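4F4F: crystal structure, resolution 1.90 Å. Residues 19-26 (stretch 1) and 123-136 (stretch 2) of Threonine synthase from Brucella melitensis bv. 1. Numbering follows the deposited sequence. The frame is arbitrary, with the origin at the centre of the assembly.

Stretch 1 (19-26) GFSDALLA
Stretch 2 123-136: LLARMMDYVLAQRG

L24 and L25 form the apolar centre of the contact. Both lie in helix 20-26, which packs against helix 123-134 with an axis separation of 10.3 Å at closest approach. The N-to-C directions differ by 112°, and the signed crossing angle is -112°. The nearest CA pairs set the register: S21 CA to V131 CA at 6.3 Å and L24 CA to M128 CA at 7.1 Å. Together the stretches bury 496 Å².

L24 points toward the second helix with chi1 t and chi2 t. Its CD1 lies 3.7 Å from M127 CB, and its CD2 lies 3.8 Å from M128 CB. The branched end thus spans two successive residues. L24 CG also sits 4.3 Å from L124 CD1.

L25, with chi1 m and chi2 t, places CD1 3.5 Å from V131 CG1. Its CD2 is 4.0 Å from L132 CD2. V131 (chi1 t) is compact and buried, and its CG2 lies 3.6 Å from S21 OG. That hydroxyl is hydrogen-bonded elsewhere in the structure, so it is satisfied beside the methyl.

F20 leaves CA sideways, but with chi1 t and chi2 70° its ring end comes nearer. M127, with rotamers m, t, m, brings SD to the ring edge, 3.8 Å from F20 CZ.

Both helices have alpha-type i to i+4 backbone bonds, such as L24 N to F20 O (2.8 Å) and V131 N to M127 O (2.9 Å). G19 is the N-cap residue of the first.

The polar edge is the salt bridge between D22 and R135. R135 is extended through chi3 (m, t, t; chi4 -155°). Its NH2 and NH1 donate to D22 OD1 at 2.6 and 2.9 Å, near the guanidinium plane. L25 CD1 covers one guanidinium face, 3.5 Å from R135 NH1.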

ATOM      1  N   GLY A  19      -3.658  -6.101 -21.121  1.00 16.70           N
ATOM      2  CA  GLY A  19      -2.237  -6.232 -20.887  1.00 16.48           C
ATOM      3  C   GLY A  19      -1.800  -5.398 -19.673  1.00 16.02           C
ATOM      4  O   GLY A  19      -2.584  -4.631 -19.088  1.00 15.58           O
ATOM      5  N   PHE A  20      -0.547  -5.568 -19.259  1.00 15.49           N
ATOM      6  CA  PHE A  20      -0.027  -4.840 -18.108  1.00 15.37           C
ATOM      7  C   PHE A  20      -0.190  -3.316 -18.198  1.00 16.36           C
ATOM      8  O   PHE A  20      -0.681  -2.710 -17.275  1.00 15.52           O
ATOM      9  CB  PHE A  20       1.473  -5.124 -17.920  1.00 15.70           C
ATOM     10  CG  PHE A  20       2.082  -4.330 -16.806  1.00 16.12           C
ATOM     11  CD1 PHE A  20       1.739  -4.615 -15.482  1.00 15.35           C
ATOM     12  CD2 PHE A  20       2.931  -3.285 -17.065  1.00 17.85           C
ATOM     13  CE1 PHE A  20       2.266  -3.881 -14.448  1.00 15.98           C
ATOM     14  CE2 PHE A  20       3.464  -2.538 -16.030  1.00 18.43           C
ATOM     15  CZ  PHE A  20       3.114  -2.840 -14.719  1.00 17.42           C
ATOM     16  N   SER A  21       0.240  -2.707 -19.309  1.00 18.08           N
ATOM     17  CA  SER A  21       0.247  -1.274 -19.420  1.00 19.97           C
ATOM     18  C   SER A  21      -1.146  -0.723 -19.263  1.00 20.90           C
ATOM     19  O   SER A  21      -1.373   0.226 -18.516  1.00 21.25           O
ATOM     20  CB  SER A  21       0.832  -0.853 -20.763  1.00 21.72           C
ATOM     21  OG  SER A  21       2.197  -1.178 -20.778  1.00 21.71           O
ATOM     22  N   ASP A  22      -2.090  -1.324 -19.961  1.00 21.88           N
ATOM     23  CA  ASP A  22      -3.475  -0.912 -19.846  1.00 23.33           C
ATOM     24  C   ASP A  22      -4.004  -1.133 -18.449  1.00 22.80           C
ATOM     25  O   ASP A  22      -4.697  -0.270 -17.928  1.00 23.20           O
ATOM     26  CB  ASP A  22      -4.339  -1.650 -20.876  1.00 24.78           C
ATOM     27  CG  ASP A  22      -4.175  -1.101 -22.252  1.00 27.91           C
ATOM     28  OD1 ASP A  22      -3.902   0.096 -22.340  1.00 30.69           O
ATOM     29  OD2 ASP A  22      -4.283  -1.851 -23.245  1.00 30.33           O
ATOM     30  N   ALA A  23      -3.698  -2.283 -17.836  1.00 21.75           N
ATOM     31  CA  ALA A  23      -4.153  -2.526 -16.479  1.00 21.31           C
ATOM     32  C   ALA A  23      -3.618  -1.434 -15.558  1.00 23.05           C
ATOM     33  O   ALA A  23      -4.322  -1.001 -14.646  1.00 23.16           O
ATOM     34  CB  ALA A  23      -3.749  -3.897 -15.979  1.00 19.21           C
ATOM     35  N   LEU A  24      -2.379  -0.988 -15.808  1.00 24.48           N
ATOM     36  CA  LEU A  24      -1.762   0.065 -15.012  1.00 25.68           C
ATOM     37  C   LEU A  24      -2.534   1.386 -15.142  1.00 27.84           C
ATOM     38  O   LEU A  24      -2.679   2.094 -14.173  1.00 31.28           O
ATOM     39  CB  LEU A  24      -0.292   0.264 -15.419  1.00 26.85           C
ATOM     40  CG  LEU A  24       0.522   1.314 -14.641  1.00 27.87           C
ATOM     41  CD1 LEU A  24       2.010   1.042 -14.685  1.00 28.41           C
ATOM     42  CD2 LEU A  24       0.230   2.713 -15.167  1.00 30.74           C
ATOM     43  N   LEU A  25      -3.009   1.712 -16.331  1.00 28.36           N
ATOM     44  CA  LEU A  25      -3.694   2.981 -16.578  1.00 30.71           C
ATOM     45  C   LEU A  25      -5.194   2.891 -16.330  1.00 31.58           C
ATOM     46  O   LEU A  25      -5.828   3.872 -15.920  1.00 31.93           O
ATOM     47  CB  LEU A  25      -3.490   3.399 -18.028  1.00 32.81           C
ATOM     48  CG  LEU A  25      -2.063   3.772 -18.412  1.00 34.17           C
ATOM     49  CD1 LEU A  25      -1.995   4.022 -19.905  1.00 35.75           C
ATOM     50  CD2 LEU A  25      -1.588   4.999 -17.631  1.00 35.92           C
ATOM     51  N   ALA A  26      -5.772   1.726 -16.619  1.00 30.47           N
ATOM     52  CA  ALA A  26      -7.195   1.519 -16.378  1.00 30.78           C
ATOM     53  C   ALA A  26      -7.531   1.743 -14.887  1.00 30.70           C
ATOM     54  O   ALA A  26      -8.544   2.377 -14.587  1.00 33.24           O
ATOM     55  CB  ALA A  26      -7.617   0.135 -16.849  1.00 29.00           C
ATOM     56  N   LEU A 123       7.983   3.052  -7.621  1.00 12.08           N
ATOM     57  CA  LEU A 123       8.069   2.303  -8.880  1.00 12.06           C
ATOM     58  C   LEU A 123       6.860   2.590  -9.768  1.00 12.40           C
ATOM     59  O   LEU A 123       7.011   2.807 -10.989  1.00 12.86           O
ATOM     60  CB  LEU A 123       8.218   0.798  -8.607  1.00 11.58           C
ATOM     61  CG  LEU A 123       8.387  -0.116  -9.838  1.00 11.60           C
ATOM     62  CD1 LEU A 123       9.549   0.358 -10.688  1.00 11.78           C
ATOM     63  CD2 LEU A 123       8.499  -1.601  -9.442  1.00 11.29           C
ATOM     64  N   LEU A 124       5.662   2.567  -9.169  1.00 12.57           N
ATOM     65  CA  LEU A 124       4.412   2.890  -9.887  1.00 13.23           C
ATOM     66  C   LEU A 124       4.535   4.207 -10.656  1.00 13.18           C
ATOM     67  O   LEU A 124       4.150   4.289 -11.819  1.00 13.43           O
ATOM     68  CB  LEU A 124       3.208   3.005  -8.923  1.00 13.77           C
ATOM     69  CG  LEU A 124       1.889   3.527  -9.528  1.00 14.96           C
ATOM     70  CD1 LEU A 124       1.512   2.563 -10.662  1.00 15.77           C
ATOM     71  CD2 LEU A 124       0.734   3.591  -8.545  1.00 15.89           C
ATOM     72  N   ALA A 125       5.042   5.251 -10.017  1.00 13.05           N
ATOM     73  CA  ALA A 125       5.108   6.567 -10.691  1.00 13.50           C
ATOM     74  C   ALA A 125       6.042   6.505 -11.930  1.00 13.77           C
ATOM     75  O   ALA A 125       5.720   7.097 -12.977  1.00 14.18           O
ATOM     76  CB  ALA A 125       5.499   7.678  -9.730  1.00 13.84           C
ATOM     77  N   ARG A 126       7.124   5.728 -11.834  1.00 13.55           N
ATOM     78  CA  ARG A 126       8.070   5.560 -12.940  1.00 13.72           C
ATOM     79  C   ARG A 126       7.544   4.650 -14.035  1.00 13.61           C
ATOM     80  O   ARG A 126       7.739   4.930 -15.213  1.00 13.95           O
ATOM     81  CB  ARG A 126       9.444   5.076 -12.429  1.00 13.72           C
ATOM     82  CG  ARG A 126      10.136   6.120 -11.580  1.00 13.86           C
ATOM     83  CD  ARG A 126      11.438   5.691 -10.926  1.00 13.78           C
ATOM     84  NE  ARG A 126      12.164   6.822 -10.332  1.00 14.09           N
ATOM     85  CZ  ARG A 126      11.902   7.333  -9.122  1.00 14.12           C
ATOM     86  NH1 ARG A 126      10.922   6.835  -8.362  1.00 13.84           N
ATOM     87  NH2 ARG A 126      12.604   8.339  -8.657  1.00 14.64           N
ATOM     88  N   MET A 127       6.859   3.579 -13.666  1.00 13.36           N
ATOM     89  CA  MET A 127       6.241   2.699 -14.649  1.00 13.32           C
ATOM     90  C   MET A 127       5.192   3.483 -15.426  1.00 13.93           C
ATOM     91  O   MET A 127       5.114   3.392 -16.644  1.00 14.13           O
ATOM     92  CB  MET A 127       5.593   1.472 -13.974  1.00 12.73           C
ATOM     93  CG  MET A 127       6.618   0.545 -13.349  1.00 12.46           C
ATOM     94  SD  MET A 127       5.953  -1.043 -12.892  1.00 11.86           S
ATOM     95  CE  MET A 127       4.717  -0.637 -11.641  1.00 11.79           C
ATOM     96  N   MET A 128       4.374   4.258 -14.701  1.00 14.58           N
ATOM     97  CA  MET A 128       3.336   5.050 -15.328  1.00 15.56           C
ATOM     98  C   MET A 128       3.955   6.093 -16.262  1.00 15.99           C
ATOM     99  O   MET A 128       3.455   6.302 -17.353  1.00 16.30           O
ATOM    100  CB  MET A 128       2.444   5.718 -14.293  1.00 16.73           C
ATOM    101  CG  MET A 128       1.281   6.486 -14.918  1.00 18.15           C
ATOM    102  SD  MET A 128       0.162   7.253 -13.705  1.00 20.63           S
ATOM    103  CE  MET A 128      -0.234   5.871 -12.636  1.00 19.24           C
ATOM    104  N   ASP A 129       5.044   6.730 -15.843  1.00 16.31           N
ATOM    105  CA  ASP A 129       5.713   7.747 -16.686  1.00 17.14           C
ATOM    106  C   ASP A 129       6.165   7.133 -18.025  1.00 16.96           C
ATOM    107  O   ASP A 129       6.038   7.740 -19.089  1.00 17.26           O
ATOM    108  CB  ASP A 129       6.910   8.298 -15.923  1.00 18.07           C
ATOM    109  CG  ASP A 129       7.156   9.766 -16.162  1.00 19.31           C
ATOM    110  OD1 ASP A 129       6.201  10.562 -16.217  1.00 19.93           O
ATOM    111  OD2 ASP A 129       8.335  10.137 -16.191  1.00 20.61           O
ATOM    112  N   TYR A 130       6.640   5.897 -17.948  1.00 16.43           N
ATOM    113  CA  TYR A 130       7.132   5.171 -19.097  1.00 16.63           C
ATOM    114  C   TYR A 130       5.968   4.793 -20.022  1.00 15.60           C
ATOM    115  O   TYR A 130       6.048   5.001 -21.241  1.00 15.21           O
ATOM    116  CB  TYR A 130       7.941   3.920 -18.687  1.00 17.12           C
ATOM    117  CG  TYR A 130       8.382   3.145 -19.888  1.00 18.25           C
ATOM    118  CD1 TYR A 130       7.570   2.145 -20.409  1.00 18.78           C
ATOM    119  CD2 TYR A 130       9.572   3.451 -20.552  1.00 19.49           C
ATOM    120  CE1 TYR A 130       7.950   1.438 -21.537  1.00 19.81           C
ATOM    121  CE2 TYR A 130       9.954   2.754 -21.693  1.00 20.22           C
ATOM    122  CZ  TYR A 130       9.127   1.752 -22.175  1.00 20.30           C
ATOM    123  OH  TYR A 130       9.446   1.035 -23.322  1.00 21.60           O
ATOM    124  N   VAL A 131       4.897   4.241 -19.451  1.00 14.47           N
ATOM    125  CA  VAL A 131       3.735   3.856 -20.260  1.00 14.27           C
ATOM    126  C   VAL A 131       3.099   5.058 -20.978  1.00 14.59           C
ATOM    127  O   VAL A 131       2.752   4.976 -22.173  1.00 14.87           O
ATOM    128  CB  VAL A 131       2.689   3.108 -19.406  1.00 13.94           C
ATOM    129  CG1 VAL A 131       1.377   2.990 -20.163  1.00 14.06           C
ATOM    130  CG2 VAL A 131       3.260   1.770 -18.938  1.00 13.42           C
ATOM    131  N   LEU A 132       2.929   6.169 -20.252  1.00 14.29           N
ATOM    132  CA  LEU A 132       2.411   7.409 -20.822  1.00 14.94           C
ATOM    133  C   LEU A 132       3.298   7.906 -21.979  1.00 15.75           C
ATOM    134  O   LEU A 132       2.792   8.199 -23.044  1.00 16.10           O
ATOM    135  CB  LEU A 132       2.291   8.498 -19.736  1.00 14.79           C
ATOM    136  CG  LEU A 132       1.231   8.283 -18.637  1.00 14.36           C
ATOM    137  CD1 LEU A 132       1.413   9.308 -17.508  1.00 14.42           C
ATOM    138  CD2 LEU A 132      -0.197   8.382 -19.204  1.00 14.45           C
ATOM    139  N   ALA A 133       4.607   7.992 -21.761  1.00 16.35           N
ATOM    140  CA  ALA A 133       5.541   8.401 -22.823  1.00 17.44           C
ATOM    141  C   ALA A 133       5.380   7.537 -24.054  1.00 18.02           C
ATOM    142  O   ALA A 133       5.364   8.051 -25.179  1.00 18.42           O
ATOM    143  CB  ALA A 133       6.998   8.333 -22.359  1.00 17.62           C
ATOM    144  N   GLN A 134       5.304   6.224 -23.853  1.00 18.05           N
ATOM    145  CA  GLN A 134       5.227   5.301 -24.990  1.00 19.41           C
ATOM    146  C   GLN A 134       3.971   5.526 -25.818  1.00 19.51           C
ATOM    147  O   GLN A 134       3.979   5.221 -27.010  1.00 19.15           O
ATOM    148  CB  GLN A 134       5.333   3.817 -24.563  1.00 20.40           C
ATOM    149  CG  GLN A 134       6.744   3.381 -24.158  1.00 21.89           C
ATOM    150  CD  GLN A 134       7.821   3.500 -25.252  1.00 24.32           C
ATOM    151  OE1 GLN A 134       8.858   4.219 -25.095  1.00 27.20           O
ATOM    152  NE2 GLN A 134       7.607   2.801 -26.362  1.00 26.61           N
ATOM    153  N   ARG A 135       2.921   6.079 -25.203  1.00 19.31           N
ATOM    154  CA  ARG A 135       1.664   6.380 -25.898  1.00 20.98           C
ATOM    155  C   ARG A 135       1.490   7.832 -26.245  1.00 20.54           C
ATOM    156  O   ARG A 135       0.432   8.213 -26.706  1.00 19.88           O
ATOM    157  CB  ARG A 135       0.476   6.025 -25.012  1.00 22.76           C
ATOM    158  CG  ARG A 135       0.428   4.584 -24.709  1.00 24.74           C
ATOM    159  CD  ARG A 135      -0.711   4.312 -23.764  1.00 26.63           C
ATOM    160  NE  ARG A 135      -0.644   2.905 -23.472  1.00 28.89           N
ATOM    161  CZ  ARG A 135      -1.675   2.165 -23.096  1.00 30.92           C
ATOM    162  NH1 ARG A 135      -2.892   2.702 -22.999  1.00 31.02           N
ATOM    163  NH2 ARG A 135      -1.473   0.876 -22.846  1.00 32.18           N
ATOM    164  N   GLY A 136       2.517   8.643 -26.031  1.00 20.33           N
ATOM    165  CA  GLY A 136       2.416  10.075 -26.315  1.00 21.12           C
ATOM    166  C   GLY A 136       1.352  10.785 -25.506  1.00 21.23           C
ATOM    167  O   GLY A 136       0.703  11.735 -25.994  1.00 20.64           O
TER